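Local structure of ATP-dependent 6-phosphofructokinase isozyme 2 (Escherichia coli, 3UMO) at residues P11-A16 / G63-H68; V34-G39 / Q290-C295; G40-A45 / A57-G62. The protein catalyses the ATP-dependent phosphorylation of D-fructose 6-phosphate to fructose 1,6-bisphosphate, the first committing step of glycolysis. All blocks are in the same frame, centred on the assembly; numbering follows the deposited sequence.

Interaction 1: P11-A16 / G63-H68; sequences PSLDSA and GATGEH
L13 reaches from its strand to the beginning of helix 63-75, and its two methyls divide the work between T65 and H68. The CD2 branch lies over the backbone of T65, 3.7 Å from T65 O, and also touches the threonine side chain, with L13 CD2 and T65 CB 3.9 Å apart. The CD1 branch goes on to the imidazole: L13 CD1 stands 3.9 Å from H68 CD2, approaching the ring at a slant. With CG anti to the backbone N (chi1 180°), the leucine extends far enough from the strand to straddle two residues about one helical turn apart. No hydrogen bond joins the two segments; the leucine methyls make van der Waals contact with the T65 carbonyl and side chain and with the H68 ring.

Strand 12-19 belongs to a small mixed sheet separate from the parallel sheet of the main domain, consistent with the lid of ribokinase-family sugar kinases, and L13 joins this mixed sheet to helix 63-75 of the α/β domain. The contact also borders the dimer interface, where W88 of the second subunit packs on L13, A64 and T65.

What orients these side chains comes from a second shell. T65 OG1 hydrogen-bonds to T89 O, turning the polar branch away from the leucine, while the H68 ring meets that of F35 at about 90°. The loop that follows T89 holds the strand itself, Q91 NE2 bonding to L13 O and N92 N to D14 OD1. S12, L13 and D14 all belong to the substrate-binding site; S12 OG donates to the same D14 OD1 over 2.7 Å, meeting the syn side 35° out of the carboxylate plane.

Interaction 2: V34-G39 / Q290-C295; sequences VFEPGG and QGTRLC. With K (potassium ion), chain F.
T292 turns one hydroxyl to both carboxylate oxygens of E36, and these two side chains alone carry the contact. T292 OG1 sits 2.9 Å from E36 OE1 and 3.0 Å from E36 OE2; either oxygen is close enough to accept, and the hydrogen bond is weak. The side chains come from opposite directions, and the threonine methyl also lies close to the acid, with T292 CG2 3.2 Å from E36 OE2. Beyond CG the glutamate chain is extended (chi2 -160°), which carries the carboxylate across from a strand whose nearest CA, that of E36, is 9.0 Å from T292 CA.

The threonine occupies the third position of a type II' turn running from Q290 to R293, whose second position is G291 with positive phi. This turn forms part of the monovalent-cation site characteristic of the ribokinase family: G291 O at 2.8 Å and R293 O at 2.9 Å bind the potassium ion, alongside carbonyls of S250, V252, A286 and N289. T292 thus projects toward strand 34-38 from between two potassium ligands, and its side chain packs on V252. An alanine in place of E36 would probably leave the T292 hydroxyl without its carboxylate mate and sever the direct side-chain link between strand 34-38 and the cation loop. On the strand, the backbone of E36 pairs with that of D14, a substrate-binding residue.

Interaction 3: G40-A45 / A57-G62; sequences GGINVA and AIFPAG
One face of the F59 ring is taken by the delta methyl of I42, which sits almost over its centre: I42 CD1 is 3.9 Å from the ring centroid and only 13° off the ring normal, a well-formed CH-pi contact. The isoleucine comes in at about a right angle to the phenylalanine side chain, and I42 CG1 also lies 3.9 Å from F59 CD2. Although the CB of I42 points neither to the strand nor away from it, CG1 lies beside the backbone N (chi1 -78°) and the chain runs on extended, which delivers the terminal methyl to the ring.

The two alanines face each other, A45 CB 4.2 Å from A57 CB, and the methyl of A57 also lies 4.3 Å from I42 CG1. These small side chains are consistent with the close approach, 8.0 Å, of the axes of helix 40-45 and strand 57-61, which run nearly antiparallel, at 154°. With no polar bond across it, the interface is purely apolar and wholly buried.

This is the helix-on-sheet packing of a Rossmann-like α/β domain, and the helix start G40-N43, including I42 itself, is part of the substrate-binding site. Helix 40-50 leads into strand 55-61, a member of the parallel sheet, and lies back against it. Strand 4-7 adds T6 against A45 and A57, and helix 63-75, through L69 and L73, packs on both I42 and F59, closing a shared core between two helices and the sheet.

Interactions 1 and 3 are buried and apolar, whereas interaction 2 is a polar contact nearer the surface, made by a carboxylate and a hydroxyl. The elements recur. Strands 12-19 and 34-38 are neighbours in the mixed sheet, so interactions 1 and 2 share it, with S12 O 2.8 Å from G38 N where the strands meet. Strand 55-61 of interaction 3 runs directly into helix 63-75 of interaction 1, and P11 touches I42 and the F59-P60 region between them. Strand 34-38 leads into helix 40-50, where P37 packs on I42, linking interactions 2 and 3. Only interaction 2 involves the potassium loop; interaction 1 alone borders the other subunit through its touching residues.

Interaction 1: P11-A16 / G63-H68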
loop_
_atom_site.group_PDB
_atom_site.type_symbol
_atom_site.label_atom_id
_atom_site.label_comp_id
_atom_site.label_asym_id
_atom_site.label_seq_id
_atom_site.Cartn_x
_atom_site.Cartn_y
_atom_site.Cartn_z
ATOM N N PRO A 11 -11.234 -14.360 -23.750
ATOM C CA PRO A 11 -11.248 -15.228 -22.567
ATOM C C PRO A 11 -9.889 -15.250 -21.879
ATOM O O PRO A 11 -8.904 -14.727 -22.402
ATOM C CB PRO A 11 -11.538 -16.606 -23.157
ATOM C CG PRO A 11 -10.982 -16.549 -24.531
ATOM C CD PRO A 11 -11.201 -15.131 -25.005
ATOM N N SER A 12 -9.830 -15.871 -20.710
ATOM C CA SER A 12 -8.546 -16.051 -20.057
ATOM C C SER A 12 -8.521 -17.297 -19.192
ATOM O O SER A 12 -9.569 -17.804 -18.780
ATOM C CB SER A 12 -8.177 -14.818 -19.222
ATOM O OG SER A 12 -9.146 -14.561 -18.226
ATOM N N LEU A 13 -7.313 -17.795 -18.942
ATOM C CA LEU A 13 -7.103 -18.826 -17.937
ATOM C C LEU A 13 -6.488 -18.120 -16.743
ATOM O O LEU A 13 -5.305 -17.778 -16.756
ATOM C CB LEU A 13 -6.154 -19.915 -18.441
ATOM C CG LEU A 13 -5.884 -21.037 -17.431
ATOM C CD1 LEU A 13 -7.141 -21.867 -17.243
ATOM C CD2 LEU A 13 -4.724 -21.916 -17.886
ATOM N N ASP A 14 -7.291 -17.879 -15.716
ATOM C CA ASP A 14 -6.833 -17.065 -14.600
ATOM C C ASP A 14 -6.118 -17.898 -13.546
ATOM O O ASP A 14 -6.483 -19.046 -13.286
ATOM C CB ASP A 14 -7.998 -16.285 -13.977
ATOM C CG ASP A 14 -8.598 -15.274 -14.934
ATOM O OD1 ASP A 14 -7.903 -14.883 -15.897
ATOM O OD2 ASP A 14 -9.760 -14.869 -14.724
ATOM N N SER A 15 -5.082 -17.312 -12.960
ATOM C CA SER A 15 -4.357 -17.951 -11.872
ATOM C C SER A 15 -4.743 -17.272 -10.573
ATOM O O SER A 15 -4.689 -16.050 -10.475
ATOM C CB SER A 15 -2.846 -17.814 -12.071
ATOM O OG SER A 15 -2.387 -18.603 -13.150
ATOM N N ALA A 16 -5.142 -18.057 -9.580
ATOM C CA ALA A 16 -5.384 -17.513 -8.249
ATOM C C ALA A 16 -4.285 -18.015 -7.325
ATOM O O ALA A 16 -4.093 -19.224 -7.165
ATOM C CB ALA A 16 -6.747 -17.937 -7.726
ATOM N N GLY A 63 -3.414 -22.941 -27.504
ATOM C CA GLY A 63 -2.344 -23.516 -26.714
ATOM C C GLY A 63 -2.815 -24.346 -25.538
ATOM O O GLY A 63 -4.007 -24.638 -25.397
ATOM N N ALA A 64 -1.867 -24.720 -24.685
ATOM C CA ALA A 64 -2.150 -25.564 -23.530
ATOM C C ALA A 64 -3.001 -24.839 -22.496
ATOM O O ALA A 64 -3.762 -25.466 -21.762
ATOM C CB ALA A 64 -0.853 -26.050 -22.902
ATOM N N THR A 65 -2.860 -23.520 -22.427
ATOM C CA THR A 65 -3.686 -22.734 -21.521
ATOM C C THR A 65 -5.135 -22.763 -21.975
ATOM O O THR A 65 -6.047 -22.881 -21.159
ATOM C CB THR A 65 -3.190 -21.280 -21.399
ATOM O OG1 THR A 65 -2.952 -20.737 -22.704
ATOM C CG2 THR A 65 -1.899 -21.232 -20.601
ATOM N N GLY A 66 -5.343 -22.665 -23.285
ATOM C CA GLY A 66 -6.675 -22.779 -23.850
ATOM C C GLY A 66 -7.268 -24.158 -23.622
ATOM O O GLY A 66 -8.464 -24.288 -23.333
ATOM N N GLU A 67 -6.438 -25.193 -23.741
ATOM C CA GLU A 67 -6.897 -26.557 -23.498
ATOM C C GLU A 67 -7.376 -26.703 -22.057
ATOM O O GLU A 67 -8.388 -27.355 -21.789
ATOM C CB GLU A 67 -5.782 -27.577 -23.767
ATOM C CG GLU A 67 -5.417 -27.768 -25.227
ATOM C CD GLU A 67 -4.361 -28.845 -25.416
ATOM O OE1 GLU A 67 -3.316 -28.553 -26.035
ATOM O OE2 GLU A 67 -4.576 -29.982 -24.944
ATOM N N HIS A 68 -6.642 -26.094 -21.133
ATOM C CA HIS A 68 -6.980 -26.199 -19.723
ATOM C C HIS A 68 -8.263 -25.440 -19.427
ATOM O O HIS A 68 -9.092 -25.892 -18.639
ATOM C CB HIS A 68 -5.839 -25.692 -18.838
ATOM C CG HIS A 68 -5.934 -26.159 -17.419
ATOM N ND1 HIS A 68 -6.081 -27.486 -17.085
ATOM C CD2 HIS A 68 -5.919 -25.475 -16.250
ATOM C CE1 HIS A 68 -6.144 -27.604 -15.771
ATOM N NE2 HIS A 68 -6.050 -26.398 -15.240
#

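Interaction 2: V34-G39 / Q290-C295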
loop_
_atom_site.group_PDB
_atom_site.type_symbol
_atom_site.label_atom_id
_atom_site.label_comp_id
_atom_site.label_asym_id
_atom_site.label_seq_id
_atom_site.Cartn_x
_atom_site.Cartn_y
_atom_site.Cartn_z
ATOM N N VAL A 34 -4.143 -21.810 -8.406
ATOM C CA VAL A 34 -5.337 -22.548 -8.788
ATOM C C VAL A 34 -5.869 -21.887 -10.049
ATOM O O VAL A 34 -6.058 -20.671 -10.077
ATOM C CB VAL A 34 -6.416 -22.505 -7.687
ATOM C CG1 VAL A 34 -7.731 -23.083 -8.210
ATOM C CG2 VAL A 34 -5.945 -23.265 -6.455
ATOM N N PHE A 35 -6.094 -22.671 -11.098
ATOM C CA PHE A 35 -6.562 -22.097 -12.356
ATOM C C PHE A 35 -8.079 -22.064 -12.424
ATOM O O PHE A 35 -8.756 -22.970 -11.939
ATOM C CB PHE A 35 -5.989 -22.856 -13.555
ATOM C CG PHE A 35 -4.489 -22.858 -13.597
ATOM C CD1 PHE A 35 -3.795 -21.695 -13.877
ATOM C CD2 PHE A 35 -3.769 -24.017 -13.338
ATOM C CE1 PHE A 35 -2.408 -21.678 -13.911
ATOM C CE2 PHE A 35 -2.379 -24.009 -13.366
ATOM C CZ PHE A 35 -1.698 -22.834 -13.656
ATOM N N GLU A 36 -8.610 -21.002 -13.016
ATOM C CA GLU A 36 -10.054 -20.873 -13.169
ATOM C C GLU A 36 -10.376 -20.193 -14.495
ATOM O O GLU A 36 -9.558 -19.434 -15.028
ATOM C CB GLU A 36 -10.658 -20.082 -12.003
ATOM C CG GLU A 36 -10.441 -18.581 -12.091
ATOM C CD GLU A 36 -10.593 -17.886 -10.748
ATOM O OE1 GLU A 36 -10.641 -18.582 -9.710
ATOM O OE2 GLU A 36 -10.656 -16.637 -10.734
ATOM N N PRO A 37 -11.568 -20.479 -15.041
ATOM C CA PRO A 37 -11.996 -19.826 -16.281
ATOM C C PRO A 37 -12.198 -18.331 -16.084
ATOM O O PRO A 37 -12.729 -17.892 -15.063
ATOM C CB PRO A 37 -13.336 -20.503 -16.587
ATOM C CG PRO A 37 -13.261 -21.826 -15.894
ATOM C CD PRO A 37 -12.509 -21.537 -14.628
ATOM N N GLY A 38 -11.766 -17.548 -17.062
ATOM C CA GLY A 38 -11.934 -16.113 -16.990
ATOM C C GLY A 38 -12.580 -15.595 -18.252
ATOM O O GLY A 38 -12.512 -16.238 -19.300
ATOM N N GLY A 39 -13.216 -14.434 -18.154
ATOM C CA GLY A 39 -13.837 -13.828 -19.316
ATOM C C GLY A 39 -15.304 -13.570 -19.071
ATOM O O GLY A 39 -15.970 -14.353 -18.389
ATOM N N GLN A 290 -16.399 -15.429 -1.048
ATOM C CA GLN A 290 -15.038 -14.916 -1.084
ATOM C C GLN A 290 -14.390 -15.108 -2.448
ATOM O O GLN A 290 -14.759 -16.000 -3.206
ATOM C CB GLN A 290 -14.187 -15.592 -0.006
ATOM N N GLY A 291 -13.418 -14.259 -2.752
ATOM C CA GLY A 291 -12.679 -14.366 -3.993
ATOM C C GLY A 291 -13.533 -14.225 -5.235
ATOM O O GLY A 291 -14.428 -13.386 -5.298
ATOM N N THR A 292 -13.250 -15.060 -6.228
ATOM C CA THR A 292 -13.864 -14.949 -7.545
ATOM C C THR A 292 -15.155 -15.749 -7.716
ATOM O O THR A 292 -15.755 -15.733 -8.786
ATOM C CB THR A 292 -12.880 -15.390 -8.639
ATOM O OG1 THR A 292 -12.500 -16.751 -8.413
ATOM C CG2 THR A 292 -11.637 -14.514 -8.622
ATOM N N ARG A 293 -15.576 -16.447 -6.666
ATOM C CA ARG A 293 -16.768 -17.275 -6.722
ATOM C C ARG A 293 -17.985 -16.454 -7.108
ATOM O O ARG A 293 -18.205 -15.365 -6.584
ATOM C CB ARG A 293 -16.999 -17.956 -5.373
ATOM C CG ARG A 293 -15.805 -18.750 -4.877
ATOM C CD ARG A 293 -15.974 -19.167 -3.427
ATOM N NE ARG A 293 -17.193 -19.943 -3.217
ATOM C CZ ARG A 293 -17.818 -20.049 -2.050
ATOM N NH1 ARG A 293 -17.343 -19.425 -0.978
ATOM N NH2 ARG A 293 -18.923 -20.776 -1.954
ATOM N N LEU A 294 -18.770 -16.988 -8.032
ATOM C CA LEU A 294 -19.963 -16.307 -8.502
ATOM C C LEU A 294 -21.136 -16.571 -7.573
ATOM O O LEU A 294 -20.975 -17.134 -6.495
ATOM C CB LEU A 294 -20.301 -16.752 -9.924
ATOM C CG LEU A 294 -19.125 -16.709 -10.899
ATOM C CD1 LEU A 294 -19.480 -17.382 -12.211
ATOM C CD2 LEU A 294 -18.684 -15.277 -11.130
ATOM N N CYS A 295 -22.317 -16.154 -8.005
ATOM C CA CYS A 295 -23.539 -16.333 -7.224
ATOM C C CYS A 295 -23.910 -17.806 -7.023
ATOM O O CYS A 295 -23.718 -18.632 -7.919
ATOM C CB CYS A 295 -24.700 -15.627 -7.932
ATOM S SG CYS A 295 -24.996 -16.233 -9.629
HETATM K K K F . -17.217 -13.110 -5.034
#

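Interaction 3: G40-A45 / A57-G62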
loop_
_atom_site.group_PDB
_atom_site.type_symbol
_atom_site.label_atom_id
_atom_site.label_comp_id
_atom_site.label_asym_id
_atom_site.label_seq_id
_atom_site.Cartn_x
_atom_site.Cartn_y
_atom_site.Cartn_z
ATOM N N GLY A 40 -15.803 -12.472 -19.635
ATOM C CA GLY A 40 -17.164 -12.025 -19.396
ATOM C C GLY A 40 -18.220 -13.055 -19.735
ATOM O O GLY A 40 -18.940 -13.522 -18.849
ATOM N N GLY A 41 -18.314 -13.407 -21.015
ATOM C CA GLY A 41 -19.299 -14.368 -21.481
ATOM C C GLY A 41 -19.131 -15.724 -20.827
ATOM O O GLY A 41 -20.113 -16.404 -20.531
ATOM N N ILE A 42 -17.885 -16.124 -20.589
ATOM C CA ILE A 42 -17.632 -17.394 -19.919
ATOM C C ILE A 42 -18.221 -17.386 -18.511
ATOM O O ILE A 42 -18.880 -18.343 -18.099
ATOM C CB ILE A 42 -16.126 -17.735 -19.898
ATOM C CG1 ILE A 42 -15.701 -18.261 -21.270
ATOM C CG2 ILE A 42 -15.822 -18.781 -18.824
ATOM C CD1 ILE A 42 -14.204 -18.439 -21.427
ATOM N N ASN A 43 -18.004 -16.295 -17.783
ATOM C CA ASN A 43 -18.533 -16.187 -16.431
ATOM C C ASN A 43 -20.052 -16.065 -16.392
ATOM O O ASN A 43 -20.685 -16.565 -15.472
ATOM C CB ASN A 43 -17.847 -15.058 -15.661
ATOM C CG ASN A 43 -16.496 -15.475 -15.123
ATOM O OD1 ASN A 43 -16.310 -16.624 -14.725
ATOM N ND2 ASN A 43 -15.547 -14.546 -15.108
ATOM N N VAL A 44 -20.631 -15.412 -17.396
ATOM C CA VAL A 44 -22.082 -15.367 -17.524
ATOM C C VAL A 44 -22.627 -16.792 -17.653
ATOM O O VAL A 44 -23.611 -17.156 -16.998
ATOM C CB VAL A 44 -22.520 -14.501 -18.726
ATOM C CG1 VAL A 44 -24.017 -14.664 -19.001
ATOM C CG2 VAL A 44 -22.199 -13.045 -18.457
ATOM N N ALA A 45 -21.963 -17.607 -18.473
ATOM C CA ALA A 45 -22.380 -18.998 -18.661
ATOM C C ALA A 45 -22.250 -19.810 -17.366
ATOM O O ALA A 45 -23.106 -20.647 -17.049
ATOM C CB ALA A 45 -21.587 -19.654 -19.785
ATOM N N ALA A 57 -20.951 -21.506 -24.008
ATOM C CA ALA A 57 -19.928 -20.467 -24.128
ATOM C C ALA A 57 -19.138 -20.600 -25.426
ATOM O O ALA A 57 -18.457 -21.601 -25.647
ATOM C CB ALA A 57 -18.987 -20.507 -22.936
ATOM N N ILE A 58 -19.213 -19.574 -26.272
ATOM C CA ILE A 58 -18.442 -19.540 -27.512
ATOM C C ILE A 58 -17.223 -18.657 -27.275
ATOM O O ILE A 58 -17.363 -17.542 -26.770
ATOM C CB ILE A 58 -19.272 -18.946 -28.674
ATOM C CG1 ILE A 58 -20.595 -19.700 -28.835
ATOM C CG2 ILE A 58 -18.473 -18.966 -29.976
ATOM C CD1 ILE A 58 -21.567 -19.035 -29.804
ATOM N N PHE A 59 -16.038 -19.155 -27.623
ATOM C CA PHE A 59 -14.799 -18.398 -27.415
ATOM C C PHE A 59 -13.614 -19.003 -28.164
ATOM O O PHE A 59 -13.608 -20.199 -28.466
ATOM C CB PHE A 59 -14.467 -18.275 -25.913
ATOM C CG PHE A 59 -14.284 -19.595 -25.213
ATOM C CD1 PHE A 59 -13.024 -20.173 -25.111
ATOM C CD2 PHE A 59 -15.369 -20.249 -24.639
ATOM C CE1 PHE A 59 -12.848 -21.395 -24.463
ATOM C CE2 PHE A 59 -15.205 -21.470 -23.986
ATOM C CZ PHE A 59 -13.940 -22.044 -23.898
ATOM N N PRO A 60 -12.606 -18.169 -28.472
ATOM C CA PRO A 60 -11.358 -18.681 -29.039
ATOM C C PRO A 60 -10.488 -19.265 -27.936
ATOM O O PRO A 60 -10.417 -18.705 -26.836
ATOM C CB PRO A 60 -10.696 -17.425 -29.612
ATOM C CG PRO A 60 -11.186 -16.313 -28.726
ATOM C CD PRO A 60 -12.599 -16.697 -28.348
ATOM N N ALA A 61 -9.835 -20.381 -28.230
ATOM C CA ALA A 61 -8.913 -20.991 -27.286
ATOM C C ALA A 61 -7.629 -21.365 -28.015
ATOM O O ALA A 61 -7.665 -21.865 -29.141
ATOM C CB ALA A 61 -9.542 -22.218 -26.656
ATOM N N GLY A 62 -6.493 -21.130 -27.367
ATOM C CA GLY A 62 -5.210 -21.406 -27.988
ATOM C C GLY A 62 -4.192 -21.976 -27.024
ATOM O O GLY A 62 -4.109 -21.559 -25.867
#